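Local coordinates for rhamnosidase B (Bacillus sp., PDB 2OKX), which hydrolyses terminal alpha-L-rhamnosyl residues from glycosides as a family 78 glycoside hydrolase, probably with inversion of anomeric configuration, at residues L819-D822 with D823-N827; M803-F806 with Y807-L811; D543-L546 with N547-E551; S790-P793 with A794-Q797; G869-L872 with G873-L877. All blocks are in the same frame, centred on the assembly; numbering follows the deposited sequence. Where two conformers were deposited one is given.

Interaction 1: L819-D822 with D823-N827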
loop_
_atom_site.group_PDB
_atom_site.type_symbol
_atom_site.label_atom_id
_atom_site.label_comp_id
_atom_site.label_asym_id
_atom_site.label_seq_id
_atom_site.Cartn_x
_atom_site.Cartn_y
_atom_site.Cartn_z
ATOM N N LEU A 819 26.164 19.732 1.002
ATOM C CA LEU A 819 26.341 18.310 0.737
ATOM C C LEU A 819 24.964 17.661 0.606
ATOM O O LEU A 819 24.772 16.736 -0.185
ATOM C CB LEU A 819 27.104 17.643 1.881
ATOM C CG LEU A 819 27.399 16.156 1.673
ATOM C CD1 LEU A 819 28.322 15.985 0.469
ATOM C CD2 LEU A 819 28.042 15.572 2.927
ATOM N N MET A 820 24.016 18.148 1.402
ATOM C CA MET A 820 22.651 17.643 1.376
ATOM C C MET A 820 22.054 17.921 -0.001
ATOM O O MET A 820 21.467 17.035 -0.622
ATOM C CB MET A 820 21.812 18.330 2.461
ATOM C CG MET A 820 20.379 17.822 2.573
ATOM S SD MET A 820 19.302 18.969 3.480
ATOM C CE MET A 820 20.029 18.905 5.117
ATOM N N LEU A 821 22.212 19.152 -0.483
ATOM C CA LEU A 821 21.686 19.513 -1.795
ATOM C C LEU A 821 22.301 18.680 -2.911
ATOM O O LEU A 821 21.596 18.224 -3.815
ATOM C CB LEU A 821 21.924 20.999 -2.095
ATOM C CG LEU A 821 21.083 22.006 -1.312
ATOM C CD1 LEU A 821 21.257 23.388 -1.931
ATOM C CD2 LEU A 821 19.619 21.594 -1.348
ATOM N N ASP A 822 23.613 18.485 -2.862
ATOM C CA ASP A 822 24.262 17.696 -3.898
ATOM C C ASP A 822 23.802 16.247 -3.870
ATOM O O ASP A 822 23.698 15.607 -4.917
ATOM C CB ASP A 822 25.785 17.771 -3.773
ATOM C CG ASP A 822 26.337 19.108 -4.228
ATOM O OD1 ASP A 822 25.697 19.765 -5.078
ATOM O OD2 ASP A 822 27.418 19.497 -3.753
ATOM N N ASP A 823 23.523 15.727 -2.680
ATOM C CA ASP A 823 23.059 14.351 -2.564
ATOM C C ASP A 823 21.661 14.259 -3.177
ATOM O O ASP A 823 21.358 13.328 -3.925
ATOM C CB ASP A 823 23.008 13.911 -1.099
ATOM C CG ASP A 823 22.850 12.405 -0.951
ATOM O OD1 ASP A 823 23.879 11.695 -0.948
ATOM O OD2 ASP A 823 21.699 11.928 -0.852
ATOM N N ILE A 824 20.809 15.227 -2.852
ATOM C CA ILE A 824 19.457 15.246 -3.391
ATOM C C ILE A 824 19.522 15.320 -4.915
ATOM O O ILE A 824 18.845 14.561 -5.611
ATOM C CB ILE A 824 18.653 16.448 -2.830
ATOM C CG1 ILE A 824 18.334 16.204 -1.353
ATOM C CG2 ILE A 824 17.363 16.649 -3.622
ATOM C CD1 ILE A 824 17.704 17.392 -0.649
ATOM N N ARG A 825 20.347 16.224 -5.433
ATOM C CA ARG A 825 20.495 16.375 -6.876
ATOM C C ARG A 825 20.871 15.053 -7.542
ATOM O O ARG A 825 20.280 14.671 -8.548
ATOM C CB ARG A 825 21.565 17.421 -7.193
ATOM C CG ARG A 825 21.121 18.851 -6.932
ATOM C CD ARG A 825 22.302 19.784 -6.752
ATOM N NE ARG A 825 21.863 21.173 -6.648
ATOM C CZ ARG A 825 22.518 22.121 -5.985
ATOM N NH1 ARG A 825 23.648 21.836 -5.349
ATOM N NH2 ARG A 825 22.042 23.357 -5.969
ATOM N N ARG A 826 21.849 14.359 -6.973
ATOM C CA ARG A 826 22.304 13.094 -7.534
ATOM C C ARG A 826 21.275 11.977 -7.420
ATOM O O ARG A 826 20.900 11.356 -8.418
ATOM C CB ARG A 826 23.610 12.653 -6.860
ATOM C CG ARG A 826 24.034 11.229 -7.214
ATOM C CD ARG A 826 25.433 10.874 -6.701
ATOM N NE ARG A 826 25.640 11.233 -5.300
ATOM C CZ ARG A 826 26.132 12.400 -4.894
ATOM N NH1 ARG A 826 26.471 13.321 -5.786
ATOM N NH2 ARG A 826 26.282 12.647 -3.600
ATOM N N ASN A 827 20.812 11.737 -6.201
ATOM C CA ASN A 827 19.876 10.656 -5.946
ATOM C C ASN A 827 18.455 10.815 -6.443
ATOM O O ASN A 827 17.851 9.847 -6.904
ATOM C CB ASN A 827 19.894 10.316 -4.460
ATOM C CG ASN A 827 21.175 9.619 -4.060
ATOM O OD1 ASN A 827 21.607 8.684 -4.733
ATOM N ND2 ASN A 827 21.791 10.066 -2.972
#
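Arg-825 NH1 reaches back along the helix to Asp-822 OD1 at 2.9 Å, a salt bridge whose N-H...O angle is 144°. The carboxylate oxygen lies close to the guanidinium plane, but NH1 approaches it from above the carboxylate, so the two flat groups are inclined by 40° instead of meeting as a coplanar fork. One face of the guanidinium rests near its rim on Leu-821, with NH1 3.8 Å from the Leu-821 CB. The arginine gets there by setting CG beside its own backbone N (chi1 -74°), 3.2 Å from Leu-821 O, and then running extended to NE. These are i to i+3 and i to i+4 contacts along helix 817-833 of the alpha barrel, the catalytic domain in family 78. Main-chain bonds run beneath them, among them Arg-825 N to Leu-821 O at 2.9 Å. The guanidinium is shared further: NE pairs with Asp-543 just before helix 544-559 and NH2 with Asp-897, so that three carboxylates probably fix its rotation and offset its charge. On another side of the helix, Met-820 CG and Ile-824 CD1 meet at 4.2 Å.

Interaction 2: M803-F806 with Y807-L811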
loop_
_atom_site.group_PDB
_atom_site.type_symbol
_atom_site.label_atom_id
_atom_site.label_comp_id
_atom_site.label_asym_id
_atom_site.label_seq_id
_atom_site.Cartn_x
_atom_site.Cartn_y
_atom_site.Cartn_z
ATOM N N MET A 803 16.179 5.989 4.144
ATOM C CA MET A 803 17.370 6.137 4.966
ATOM C C MET A 803 18.009 7.493 4.671
ATOM O O MET A 803 18.594 8.113 5.558
ATOM C CB MET A 803 18.350 4.998 4.663
ATOM C CG MET A 803 19.588 4.959 5.550
ATOM S SD MET A 803 19.236 4.785 7.320
ATOM C CE MET A 803 20.269 6.115 7.977
ATOM N N SER A 804 17.892 7.955 3.427
ATOM C CA SER A 804 18.447 9.254 3.050
ATOM C C SER A 804 17.866 10.353 3.941
ATOM O O SER A 804 18.551 11.318 4.272
ATOM C CB SER A 804 18.131 9.580 1.584
ATOM O OG SER A 804 18.929 8.820 0.691
ATOM N N PHE A 805 16.604 10.198 4.329
ATOM C CA PHE A 805 15.938 11.190 5.174
ATOM C C PHE A 805 16.707 11.376 6.478
ATOM O O PHE A 805 16.980 12.504 6.896
ATOM C CB PHE A 805 14.502 10.750 5.480
ATOM C CG PHE A 805 13.637 11.842 6.060
ATOM C CD1 PHE A 805 13.910 12.380 7.315
ATOM C CD2 PHE A 805 12.538 12.320 5.351
ATOM C CE1 PHE A 805 13.100 13.380 7.859
ATOM C CE2 PHE A 805 11.720 13.317 5.882
ATOM C CZ PHE A 805 12.000 13.850 7.140
ATOM N N PHE A 806 17.044 10.265 7.121
ATOM C CA PHE A 806 17.785 10.310 8.374
ATOM C C PHE A 806 19.175 10.889 8.123
ATOM O O PHE A 806 19.707 11.633 8.946
ATOM C CB PHE A 806 17.877 8.903 8.978
ATOM C CG PHE A 806 16.542 8.327 9.369
ATOM C CD1 PHE A 806 15.784 8.917 10.374
ATOM C CD2 PHE A 806 16.032 7.206 8.720
ATOM C CE1 PHE A 806 14.532 8.401 10.728
ATOM C CE2 PHE A 806 14.784 6.681 9.066
ATOM C CZ PHE A 806 14.033 7.279 10.069
ATOM N N TYR A 807 19.751 10.561 6.972
ATOM C CA TYR A 807 21.072 11.064 6.609
ATOM C C TYR A 807 21.040 12.592 6.487
ATOM O O TYR A 807 21.966 13.281 6.929
ATOM C CB TYR A 807 21.517 10.425 5.290
ATOM C CG TYR A 807 22.838 10.923 4.744
ATOM C CD1 TYR A 807 23.977 10.987 5.551
ATOM C CD2 TYR A 807 22.952 11.309 3.414
ATOM C CE1 TYR A 807 25.198 11.425 5.036
ATOM C CE2 TYR A 807 24.162 11.744 2.891
ATOM C CZ TYR A 807 25.279 11.800 3.707
ATOM O OH TYR A 807 26.469 12.226 3.175
ATOM N N TYR A 808 19.969 13.118 5.899
ATOM C CA TYR A 808 19.837 14.564 5.739
ATOM C C TYR A 808 19.650 15.244 7.096
ATOM O O TYR A 808 20.141 16.352 7.313
ATOM C CB TYR A 808 18.671 14.903 4.800
ATOM C CG TYR A 808 18.840 14.369 3.384
ATOM C CD1 TYR A 808 20.097 14.020 2.888
ATOM C CD2 TYR A 808 17.738 14.224 2.537
ATOM C CE1 TYR A 808 20.255 13.533 1.577
ATOM C CE2 TYR A 808 17.884 13.742 1.231
ATOM C CZ TYR A 808 19.141 13.398 0.759
ATOM O OH TYR A 808 19.285 12.927 -0.529
ATOM N N GLU A 809 18.941 14.588 8.008
ATOM C CA GLU A 809 18.751 15.165 9.335
ATOM C C GLU A 809 20.127 15.288 9.989
ATOM O O GLU A 809 20.399 16.246 10.717
ATOM C CB GLU A 809 17.832 14.288 10.190
ATOM C CG GLU A 809 16.347 14.411 9.845
ATOM C CD GLU A 809 15.449 13.636 10.802
ATOM O OE1 GLU A 809 15.465 12.386 10.769
ATOM O OE2 GLU A 809 14.728 14.277 11.593
ATOM N N ALA A 810 20.995 14.317 9.710
ATOM C CA ALA A 810 22.349 14.321 10.245
ATOM C C ALA A 810 23.167 15.444 9.605
ATOM O O ALA A 810 23.920 16.138 10.296
ATOM C CB ALA A 810 23.026 12.968 9.993
ATOM N N LEU A 811 23.024 15.625 8.292
ATOM C CA LEU A 811 23.763 16.683 7.601
ATOM C C LEU A 811 23.317 18.060 8.097
ATOM O O LEU A 811 24.118 18.988 8.168
ATOM C CB LEU A 811 23.572 16.585 6.079
ATOM C CG LEU A 811 24.185 15.360 5.386
ATOM C CD1 LEU A 811 23.855 15.390 3.902
ATOM C CD2 LEU A 811 25.696 15.350 5.589
#
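Tyr-808 lies along the preceding turn of its helix and packs on Ser-804. Its CB sits 3.6 Å from both Phe-805 O and Ser-804 O. With CG beside the backbone N (chi1 -62°), the ring then passes over the Ser-804 carbonyl, and CG comes within 3.2 Å of Ser-804 O, which faces one side of the ring near its rim. The same oxygen takes the helical bond from Tyr-808 N at 2.8 Å. Farther out, CZ reaches the Ser-804 CB at 4.0 Å, and at the tip OH is hydrogen-bonded to Asp-823 on helix 817-833. A phenylalanine in its place would lack this hydroxyl and would probably leave Asp-823 OD2 without its tyrosine partner. On another side of the helix Glu-809 extends past two phenylalanines. Its CD meets the edge of the Phe-805 ring, 3.8 Å from CE1, with carboxylate and ring almost perpendicular at 83°. Phe-806 runs beside the glutamate, pointing the same way, and its CD1 is 3.5 Å from Glu-809 OE1. The acid lies against ring C-H groups here, while its charge is met by Arg-581. Helix 801-813 packs among other helices of the alpha barrel: Phe-805 and Phe-806 face helix 577-590, Phe-806 and Glu-809 also touch helix 764-772, Tyr-807 and Tyr-808 lie on helix 817-833, and the Phe-805 and Tyr-808 rings both meet Phe-871 of helix 868-876 edge-to-face.

Interaction 3: D543-L546 with N547-E551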
loop_
_atom_site.group_PDB
_atom_site.type_symbol
_atom_site.label_atom_id
_atom_site.label_comp_id
_atom_site.label_asym_id
_atom_site.label_seq_id
_atom_site.Cartn_x
_atom_site.Cartn_y
_atom_site.Cartn_z
ATOM N N ASP A 543 17.408 26.602 -8.752
ATOM C CA ASP A 543 17.825 25.311 -9.286
ATOM C C ASP A 543 16.595 24.514 -9.741
ATOM O O ASP A 543 15.861 23.967 -8.922
ATOM C CB ASP A 543 18.587 24.535 -8.206
ATOM C CG ASP A 543 19.204 23.248 -8.729
ATOM O OD1 ASP A 543 18.603 22.609 -9.615
ATOM O OD2 ASP A 543 20.286 22.862 -8.239
ATOM N N ALA A 544 16.383 24.449 -11.049
ATOM C CA ALA A 544 15.239 23.729 -11.608
ATOM C C ALA A 544 15.189 22.249 -11.220
ATOM O O ALA A 544 14.108 21.678 -11.088
ATOM C CB ALA A 544 15.229 23.872 -13.128
ATOM N N LEU A 545 16.347 21.619 -11.043
ATOM C CA LEU A 545 16.368 20.208 -10.658
ATOM C C LEU A 545 15.766 20.055 -9.260
ATOM O O LEU A 545 14.932 19.173 -9.017
ATOM C CB LEU A 545 17.800 19.662 -10.689
ATOM C CG LEU A 545 18.046 18.253 -10.128
ATOM C CD1 LEU A 545 17.061 17.264 -10.736
ATOM C CD2 LEU A 545 19.480 17.823 -10.427
ATOM N N LEU A 546 16.177 20.919 -8.339
ATOM C CA LEU A 546 15.636 20.856 -6.990
ATOM C C LEU A 546 14.129 21.108 -7.015
ATOM O O LEU A 546 13.387 20.468 -6.277
ATOM C CB LEU A 546 16.335 21.876 -6.084
ATOM C CG LEU A 546 17.799 21.533 -5.771
ATOM C CD1 LEU A 546 18.416 22.632 -4.884
ATOM C CD2 LEU A 546 17.866 20.183 -5.063
ATOM N N ASN A 547 13.678 22.030 -7.864
ATOM C CA ASN A 547 12.246 22.320 -7.970
ATOM C C ASN A 547 11.481 21.068 -8.381
ATOM O O ASN A 547 10.395 20.791 -7.866
ATOM C CB ASN A 547 11.972 23.410 -9.003
ATOM C CG ASN A 547 12.493 24.756 -8.573
ATOM O OD1 ASN A 547 12.806 24.961 -7.399
ATOM N ND2 ASN A 547 12.584 25.687 -9.518
ATOM N N ALA A 548 12.055 20.316 -9.314
ATOM C CA ALA A 548 11.418 19.095 -9.788
ATOM C C ALA A 548 11.411 18.024 -8.702
ATOM O O ALA A 548 10.455 17.261 -8.595
ATOM C CB ALA A 548 12.136 18.581 -11.036
ATOM N N THR A 549 12.467 17.959 -7.891
ATOM C CA THR A 549 12.520 16.956 -6.836
ATOM C C THR A 549 11.457 17.275 -5.794
ATOM O O THR A 549 10.867 16.367 -5.210
ATOM C CB THR A 549 13.916 16.874 -6.143
ATOM O OG1 THR A 549 14.153 18.057 -5.370
ATOM C CG2 THR A 549 15.026 16.719 -7.183
ATOM N N TRP A 550 11.207 18.564 -5.573
ATOM C CA TRP A 550 10.190 18.985 -4.609
ATOM C C TRP A 550 8.812 18.604 -5.156
ATOM O O TRP A 550 7.945 18.118 -4.430
ATOM C CB TRP A 550 10.244 20.507 -4.392
ATOM C CG TRP A 550 9.426 20.964 -3.207
ATOM C CD1 TRP A 550 9.844 21.062 -1.901
ATOM C CD2 TRP A 550 8.040 21.327 -3.209
ATOM N NE1 TRP A 550 8.801 21.467 -1.096
ATOM C CE2 TRP A 550 7.683 21.636 -1.874
ATOM C CE3 TRP A 550 7.061 21.417 -4.210
ATOM C CZ2 TRP A 550 6.391 22.030 -1.517
ATOM C CZ3 TRP A 550 5.774 21.809 -3.853
ATOM C CH2 TRP A 550 5.452 22.110 -2.519
ATOM N N GLU A 551 8.625 18.840 -6.450
ATOM C CA GLU A 551 7.372 18.538 -7.128
ATOM C C GLU A 551 7.009 17.051 -7.008
ATOM O O GLU A 551 5.888 16.715 -6.643
ATOM C CB GLU A 551 7.493 18.944 -8.602
ATOM C CG GLU A 551 6.195 18.953 -9.382
ATOM C CD GLU A 551 5.204 19.982 -8.865
ATOM O OE1 GLU A 551 5.624 21.110 -8.524
ATOM O OE2 GLU A 551 4.001 19.662 -8.814
#
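A chi1 of 69° on Thr-549 swings OG1 between its backbone N and carbonyl carbon, where it donates to Leu-546 O at 2.7 Å, while at the other end Asp-543, with CG anti to its N (chi1 -173°), folds OD1 back over the first turn. Asp-543 is the N-cap of helix 544-559, which belongs to the alpha barrel. Its OD1 accepts from Leu-546 N at 3.2 Å, from well above the carboxylate plane, and more weakly from Leu-545 N; OD2 turns instead to Arg-825. Leu-546 O is a doubly used acceptor, for Trp-550 N joins Thr-549 OG1 there at 3.0 Å. The hydroxyl of the buried Thr-549 is thereby satisfied by its own helix. A valine in its place would keep the bulk but would probably lose this second grip on the Leu-546 carbonyl and set a methyl against it. Asn-547 uses its amide differently: OD1 accepts from Cys-541 N on the adjoining strand, tying the helix start to the sheet. The other branch of Thr-549, CG2, lies only 3.1 Å from Leu-545 O and meets the Leu-545 side chain at its CD1 methyl, 4.1 Å away.

Interaction 4: S790-P793 with A794-Q797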
loop_
_atom_site.group_PDB
_atom_site.type_symbol
_atom_site.label_atom_id
_atom_site.label_comp_id
_atom_site.label_asym_id
_atom_site.label_seq_id
_atom_site.Cartn_x
_atom_site.Cartn_y
_atom_site.Cartn_z
ATOM N N SER A 790 32.286 12.297 3.920
ATOM C CA SER A 790 33.007 11.405 3.018
ATOM C C SER A 790 32.766 9.949 3.403
ATOM O O SER A 790 33.573 9.336 4.102
ATOM C CB SER A 790 34.507 11.702 3.060
ATOM O OG SER A 790 34.776 13.023 2.623
ATOM N N PRO A 791 31.641 9.377 2.952
ATOM C CA PRO A 791 31.297 7.985 3.257
ATOM C C PRO A 791 32.326 6.970 2.750
ATOM O O PRO A 791 32.635 6.928 1.557
ATOM C CB PRO A 791 29.938 7.810 2.578
ATOM C CG PRO A 791 29.358 9.200 2.620
ATOM C CD PRO A 791 30.544 10.042 2.228
ATOM N N PRO A 792 32.878 6.148 3.655
ATOM C CA PRO A 792 33.868 5.140 3.256
ATOM C C PRO A 792 33.239 4.149 2.276
ATOM O O PRO A 792 32.301 3.435 2.622
ATOM C CB PRO A 792 34.239 4.481 4.580
ATOM C CG PRO A 792 34.059 5.594 5.571
ATOM C CD PRO A 792 32.757 6.209 5.122
ATOM N N PRO A 793 33.750 4.096 1.039
ATOM C CA PRO A 793 33.213 3.181 0.027
ATOM C C PRO A 793 33.204 1.710 0.442
ATOM O O PRO A 793 32.513 0.893 -0.171
ATOM C CB PRO A 793 34.107 3.446 -1.184
ATOM C CG PRO A 793 35.403 3.864 -0.561
ATOM C CD PRO A 793 34.940 4.797 0.528
ATOM N N ALA A 794 33.966 1.378 1.481
ATOM C CA ALA A 794 34.031 0.004 1.970
ATOM C C ALA A 794 32.826 -0.302 2.849
ATOM O O ALA A 794 32.455 -1.465 3.034
ATOM C CB ALA A 794 35.316 -0.216 2.756
ATOM N N PHE A 795 32.224 0.746 3.399
ATOM C CA PHE A 795 31.052 0.592 4.251
ATOM C C PHE A 795 29.829 0.279 3.405
ATOM O O PHE A 795 29.791 0.594 2.214
ATOM C CB PHE A 795 30.766 1.880 5.030
ATOM C CG PHE A 795 31.642 2.087 6.233
ATOM C CD1 PHE A 795 31.359 3.111 7.132
ATOM C CD2 PHE A 795 32.743 1.272 6.471
ATOM C CE1 PHE A 795 32.157 3.322 8.252
ATOM C CE2 PHE A 795 33.548 1.476 7.589
ATOM C CZ PHE A 795 33.254 2.502 8.481
ATOM N N VAL A 796 28.835 -0.348 4.024
ATOM C CA VAL A 796 27.592 -0.644 3.327
ATOM C C VAL A 796 27.000 0.744 3.087
ATOM O O VAL A 796 27.090 1.607 3.956
ATOM C CB VAL A 796 26.631 -1.476 4.211
ATOM C CG1 VAL A 796 25.270 -1.596 3.540
ATOM C CG2 VAL A 796 27.216 -2.863 4.449
ATOM N N GLN A 797 26.413 0.964 1.915
ATOM C CA GLN A 797 25.844 2.268 1.588
ATOM C C GLN A 797 24.332 2.341 1.797
ATOM O O GLN A 797 23.663 1.313 1.924
ATOM C CB GLN A 797 26.177 2.627 0.138
ATOM C CG GLN A 797 27.670 2.645 -0.177
ATOM C CD GLN A 797 28.431 3.671 0.646
ATOM O OE1 GLN A 797 28.068 4.844 0.684
ATOM N NE2 GLN A 797 29.498 3.231 1.306
#
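The Phe-795 ring carries Pro-792 on one face: CB stands 4.0 Å from the ring centroid and 13° off its normal, a CH-pi contact placed over the middle of the ring. The pyrrolidine continues along the same face, and its CG lies 4.0 Å from Phe-795 CD1. The ring also makes an edge-to-face contact with Tyr-787, from helix 778-789 just before this loop. The second flat group is the Gln-797 amide, whose chain bends at chi2 (-61°) and so turns its NE2 into the turn. There NE2 donates to Phe-795 O at 2.8 Å, approaching from above the carbonyl plane, and gives a weak second bond to Pro-792 O at 3.1 Å. That oxygen is already the acceptor of Phe-795 N at 2.8 Å, the bond that closes a type I beta turn from Pro-792 to Phe-795. Pro-793 fills the second position of the turn, where its ring restricts phi to the value required (-56°). The other end of the amide, OE1, lies 4.0 Å from Pro-791 CB and binds a glycerol, probably from the crystallisation liquor. The whole forms part of the loop linking helices 778-789 and 801-813 of the alpha barrel, and both Pro-792 and Gln-797 touch Met-764. The three successive prolines have no N-H to give. Across the turn Phe-795 N donates to Pro-792 O, and Gln-797 NE2 adds its weak bond, while the Pro-792 ring rests on the face of Phe-795.

Interaction 5: G869-L872 with G873-L877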
loop_
_atom_site.group_PDB
_atom_site.type_symbol
_atom_site.label_atom_id
_atom_site.label_comp_id
_atom_site.label_asym_id
_atom_site.label_seq_id
_atom_site.Cartn_x
_atom_site.Cartn_y
_atom_site.Cartn_z
ATOM N N GLY A 869 10.688 17.254 0.124
ATOM C CA GLY A 869 9.499 18.022 0.461
ATOM C C GLY A 869 9.581 18.646 1.843
ATOM O O GLY A 869 8.872 19.608 2.149
ATOM N N TYR A 870 10.449 18.096 2.683
ATOM C CA TYR A 870 10.637 18.606 4.036
ATOM C C TYR A 870 11.911 19.441 4.149
ATOM O O TYR A 870 11.873 20.565 4.640
ATOM C CB TYR A 870 10.707 17.447 5.029
ATOM C CG TYR A 870 11.149 17.843 6.430
ATOM C CD1 TYR A 870 10.280 18.504 7.303
ATOM C CD2 TYR A 870 12.430 17.539 6.880
ATOM C CE1 TYR A 870 10.682 18.853 8.603
ATOM C CE2 TYR A 870 12.845 17.881 8.169
ATOM C CZ TYR A 870 11.966 18.535 9.023
ATOM O OH TYR A 870 12.381 18.849 10.299
ATOM N N PHE A 871 13.036 18.898 3.684
ATOM C CA PHE A 871 14.305 19.605 3.812
ATOM C C PHE A 871 14.501 20.887 3.021
ATOM O O PHE A 871 15.197 21.788 3.488
ATOM C CB PHE A 871 15.480 18.651 3.544
ATOM C CG PHE A 871 15.607 17.564 4.568
ATOM C CD1 PHE A 871 15.017 16.322 4.362
ATOM C CD2 PHE A 871 16.240 17.812 5.782
ATOM C CE1 PHE A 871 15.047 15.343 5.350
ATOM C CE2 PHE A 871 16.277 16.844 6.779
ATOM C CZ PHE A 871 15.678 15.606 6.565
ATOM N N LEU A 872 13.904 20.990 1.837
ATOM C CA LEU A 872 14.073 22.206 1.050
ATOM C C LEU A 872 13.430 23.389 1.772
ATOM O O LEU A 872 14.010 24.473 1.835
ATOM C CB LEU A 872 13.483 22.034 -0.358
ATOM C CG LEU A 872 14.231 20.998 -1.213
ATOM C CD1 LEU A 872 13.566 20.854 -2.587
ATOM C CD2 LEU A 872 15.688 21.429 -1.368
ATOM N N GLY A 873 12.244 23.179 2.331
ATOM C CA GLY A 873 11.587 24.260 3.048
ATOM C C GLY A 873 12.192 24.518 4.425
ATOM O O GLY A 873 12.248 25.663 4.879
ATOM N N SER A 874 12.661 23.465 5.090
ATOM C CA SER A 874 13.227 23.603 6.432
ATOM C C SER A 874 14.715 23.949 6.481
ATOM O O SER A 874 15.115 24.946 7.092
ATOM C CB SER A 874 12.974 22.328 7.246
ATOM O OG SER A 874 13.654 21.213 6.696
ATOM N N SER A 875 15.538 23.133 5.839
ATOM C CA SER A 875 16.978 23.353 5.856
ATOM C C SER A 875 17.504 24.457 4.944
ATOM O O SER A 875 18.441 25.167 5.309
ATOM C CB SER A 875 17.704 22.049 5.510
ATOM O OG SER A 875 17.596 21.105 6.562
ATOM N N ILE A 876 16.899 24.599 3.768
ATOM C CA ILE A 876 17.344 25.569 2.763
ATOM C C ILE A 876 16.594 26.899 2.754
ATOM O O ILE A 876 17.202 27.959 2.926
ATOM C CB ILE A 876 17.259 24.928 1.352
ATOM C CG1 ILE A 876 17.907 23.541 1.381
ATOM C CG2 ILE A 876 17.940 25.810 0.320
ATOM C CD1 ILE A 876 19.352 23.530 1.833
ATOM N N LEU A 877 15.286 26.857 2.527
ATOM C CA LEU A 877 14.502 28.089 2.529
ATOM C C LEU A 877 14.732 28.753 3.889
ATOM O O LEU A 877 14.820 29.979 3.987
ATOM C CB LEU A 877 13.018 27.783 2.350
ATOM C CG LEU A 877 12.113 29.016 2.311
ATOM C CD1 LEU A 877 12.451 29.895 1.097
ATOM C CD2 LEU A 877 10.666 28.553 2.249
#
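Phe-871 presents the edge of its ring to the residue one turn on, with Phe-871 CD2 3.6 Å from Ser-875 OG. The serine hydroxyl lies close to the plane of the phenylalanine ring and is hydrogen-bonded to Glu-812. One face of the same ring receives the edge of its neighbour Tyr-870, whose CD2 points at the centre. One residue further round the helix, Leu-872 and Ile-876 run side by side in the same direction, and CD2 of the first comes to 4.1 Å from CG1 of the second. Between these side chains the backbone of helix 868-876 widens into a pi-type turn as it nears its end. Phe-871 O accepts twice, from Ser-875 N at 2.7 Å and from Ile-876 N at 3.3 Å, so an i+4 and an i+5 bond share one carbonyl. The next carbonyl has shifted register: Leu-872 O takes Leu-877 N at 2.8 Å, and the N-H points almost straight at it (173°). In this wider turn Ile-876 CB lies 3.3 Å from Leu-872 O. Earlier in the helix, Tyr-870 O accepts from Ser-874 N at 3.0 Å; a further bond from Ser-874 OG to it is less certain, because that serine was modelled in two conformers. Outside the helix, Leu-872 and Ile-876 bear on Leu-821 of helix 817-833, while Tyr-870 packs on helix 577-590 and meets the ring of Tyr-589 edge-to-face.

In the fold
Interaction 1 touches three of the others. Its Asp-823 OD2 lies 2.6 Å from Tyr-808 OH of interaction 2, a probable hydrogen bond, and its Arg-825 NE is 2.8 Å from Asp-543 OD2 of interaction 3. Towards interaction 5 the contact is apolar, with Leu-821 CD2 3.7 Å from Ile-876 CD1. Interactions 2 and 5 meet through Phe-871 CZ, 3.5 Å from Tyr-808 CB, and interactions 3 and 5 touch where Leu-872 CD1 is 3.7 Å from Leu-546 O. Interaction 4 is peripheral, touching interaction 2 where Pro-791 CG is 4.2 Å from Tyr-807 OH. Glycerol, probably from the crystallisation liquor, is bound near Asp-823 and also near Gln-797.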